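Local coordinates for gifsy-2 prophage ATP-binding sugar transporter-like protein (Salmonella typhimurium LT2, PDB 2PP6), which is of uncertain function but may bind ATP and perhaps take part in sugar transport, at residues Val70-Gly74 and Ser75-Val79. Numbering follows the deposited sequence.
Sequences VVLRG and SEFTV
Val70 and Phe77 face each other as an antiparallel hydrogen-bonded pair in a tight beta hairpin, where strand 69-72 turns back into strand 75-85 of the closed barrel. Val70 N gives a hydrogen bond to Phe77 O (2.9 Å), and Phe77 N returns one to Val70 O. Nearer the turn, Ser75 is gripped in the same way: its N bonds to Leu72 O at 3.0 Å, while its O receives Leu72 N. A type I' turn from Leu72 to Ser75 closes the loop; Gly74 suits it because, at phi 91°, a CB would press on the preceding carbonyl oxygen. The apolar side chains of Val70, Leu72 and Phe77 lie on one face and are buried, with Leu93 of strand 88-95 touching both Val70 and Phe77. Phe77 carries its CG beside its own backbone N (chi1 -62°), which swings the flat ring toward the turn, and CE1 packs 3.7 Å from Leu72 CB. Val70 O and Leu72 O both lie at the ring's edge, close to its plane. Beta-branched valines suit these extended strands, and further from the turn Val70 CG2 meets Val79 CG2 at 3.6 Å.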
ATOM      1  N   VAL A  70     -14.499  27.184 -14.843  1.00 32.72           N
ATOM      2  CA  VAL A  70     -14.753  25.814 -14.458  1.00 24.98           C
ATOM      3  C   VAL A  70     -16.216  25.639 -14.141  1.00 22.98           C
ATOM      4  O   VAL A  70     -16.719  26.304 -13.246  1.00 25.17           O
ATOM      5  CB  VAL A  70     -13.960  25.464 -13.193  1.00 26.01           C
ATOM      6  CG1 VAL A  70     -14.332  24.067 -12.716  1.00 24.21           C
ATOM      7  CG2 VAL A  70     -12.476  25.590 -13.467  1.00 21.92           C
ATOM      8  N   VAL A  71     -16.914  24.760 -14.854  1.00 25.95           N
ATOM      9  CA  VAL A  71     -18.317  24.540 -14.530  1.00 22.86           C
ATOM     10  C   VAL A  71     -18.390  23.367 -13.575  1.00 25.37           C
ATOM     11  O   VAL A  71     -18.041  22.240 -13.928  1.00 23.87           O
ATOM     12  CB  VAL A  71     -19.163  24.207 -15.752  1.00 12.85           C
ATOM     13  CG1 VAL A  71     -20.601  23.974 -15.313  1.00  6.85           C
ATOM     14  CG2 VAL A  71     -19.076  25.335 -16.769  1.00 10.01           C
ATOM     15  N   LEU A  72     -18.846  23.628 -12.361  1.00 28.07           N
ATOM     16  CA  LEU A  72     -18.927  22.584 -11.352  1.00 31.31           C
ATOM     17  C   LEU A  72     -20.282  22.594 -10.676  1.00 31.56           C
ATOM     18  O   LEU A  72     -20.720  23.611 -10.151  1.00 35.49           O
ATOM     19  CB  LEU A  72     -17.804  22.790 -10.326  1.00 29.85           C
ATOM     20  CG  LEU A  72     -17.921  22.173  -8.936  1.00 29.82           C
ATOM     21  CD1 LEU A  72     -18.282  20.712  -9.042  1.00 36.67           C
ATOM     22  CD2 LEU A  72     -16.604  22.334  -8.220  1.00 31.23           C
ATOM     23  N   ARG A  73     -20.943  21.450 -10.699  1.00 25.42           N
ATOM     24  CA  ARG A  73     -22.257  21.319 -10.110  1.00 28.12           C
ATOM     25  C   ARG A  73     -23.269  22.362 -10.596  1.00 29.18           C
ATOM     26  O   ARG A  73     -24.158  22.778  -9.862  1.00 31.82           O
ATOM     27  CB  ARG A  73     -22.136  21.324  -8.594  1.00 43.97           C
ATOM     28  CG  ARG A  73     -22.108  19.924  -8.058  1.00 51.30           C
ATOM     29  CD  ARG A  73     -21.702  19.848  -6.610  1.00 56.72           C
ATOM     30  NE  ARG A  73     -21.835  18.473  -6.138  1.00 61.61           N
ATOM     31  CZ  ARG A  73     -21.372  18.032  -4.975  1.00 64.35           C
ATOM     32  NH1 ARG A  73     -20.736  18.867  -4.163  1.00 64.65           N
ATOM     33  NH2 ARG A  73     -21.551  16.762  -4.626  1.00 64.21           N
ATOM     34  N   GLY A  74     -23.134  22.771 -11.850  1.00 45.66           N
ATOM     35  CA  GLY A  74     -24.062  23.727 -12.410  1.00 45.93           C
ATOM     36  C   GLY A  74     -23.656  25.172 -12.266  1.00 46.90           C
ATOM     37  O   GLY A  74     -24.310  26.046 -12.824  1.00 49.73           O
ATOM     38  N   SER A  75     -22.583  25.441 -11.533  1.00 36.00           N
ATOM     39  CA  SER A  75     -22.148  26.823 -11.341  1.00 35.12           C
ATOM     40  C   SER A  75     -20.812  27.087 -12.003  1.00 35.55           C
ATOM     41  O   SER A  75     -20.006  26.175 -12.181  1.00 35.29           O
ATOM     42  CB  SER A  75     -22.060  27.140  -9.852  1.00 27.68           C
ATOM     43  OG  SER A  75     -23.044  26.415  -9.133  1.00 24.42           O
ATOM     44  N   GLU A  76     -20.580  28.341 -12.365  1.00 45.00           N
ATOM     45  CA  GLU A  76     -19.340  28.715 -13.024  1.00 48.48           C
ATOM     46  C   GLU A  76     -18.349  29.291 -12.023  1.00 45.22           C
ATOM     47  O   GLU A  76     -18.718  30.045 -11.137  1.00 45.78           O
ATOM     48  CB  GLU A  76     -19.624  29.721 -14.148  1.00 59.82           C
ATOM     49  CG  GLU A  76     -18.494  29.834 -15.168  1.00 72.33           C
ATOM     50  CD  GLU A  76     -18.955  30.374 -16.517  1.00 76.19           C
ATOM     51  OE1 GLU A  76     -19.423  31.532 -16.567  1.00 77.29           O
ATOM     52  OE2 GLU A  76     -18.845  29.635 -17.526  1.00 76.78           O
ATOM     53  N   PHE A  77     -17.089  28.913 -12.163  1.00 27.41           N
ATOM     54  CA  PHE A  77     -16.046  29.381 -11.272  1.00 21.92           C
ATOM     55  C   PHE A  77     -14.857  29.832 -12.089  1.00 22.52           C
ATOM     56  O   PHE A  77     -14.808  29.647 -13.298  1.00 16.65           O
ATOM     57  CB  PHE A  77     -15.567  28.265 -10.333  1.00 25.94           C
ATOM     58  CG  PHE A  77     -16.624  27.728  -9.408  1.00 25.12           C
ATOM     59  CD1 PHE A  77     -17.537  26.765  -9.844  1.00 21.70           C
ATOM     60  CD2 PHE A  77     -16.665  28.133  -8.076  1.00 23.33           C
ATOM     61  CE1 PHE A  77     -18.474  26.202  -8.963  1.00 20.38           C
ATOM     62  CE2 PHE A  77     -17.601  27.577  -7.179  1.00 25.16           C
ATOM     63  CZ  PHE A  77     -18.504  26.610  -7.626  1.00 25.51           C
ATOM     64  N   THR A  78     -13.888  30.425 -11.411  1.00 29.01           N
ATOM     65  CA  THR A  78     -12.676  30.873 -12.060  1.00 28.60           C
ATOM     66  C   THR A  78     -11.517  30.381 -11.200  1.00 28.92           C
ATOM     67  O   THR A  78     -11.528  30.512  -9.975  1.00 28.75           O
ATOM     68  CB  THR A  78     -12.653  32.414 -12.193  1.00 26.06           C
ATOM     69  OG1 THR A  78     -13.730  32.823 -13.046  1.00 31.58           O
ATOM     70  CG2 THR A  78     -11.344  32.899 -12.800  1.00 31.51           C
ATOM     71  N   VAL A  79     -10.545  29.764 -11.851  1.00 27.40           N
ATOM     72  CA  VAL A  79      -9.381  29.258 -11.161  1.00 27.25           C
ATOM     73  C   VAL A  79      -8.517  30.460 -10.815  1.00 29.94           C
ATOM     74  O   VAL A  79      -7.867  31.042 -11.691  1.00 27.53           O
ATOM     75  CB  VAL A  79      -8.581  28.291 -12.058  1.00 30.51           C
ATOM     76  CG1 VAL A  79      -7.238  27.967 -11.408  1.00 26.45           C
ATOM     77  CG2 VAL A  79      -9.378  27.028 -12.288  1.00 23.30           C
TER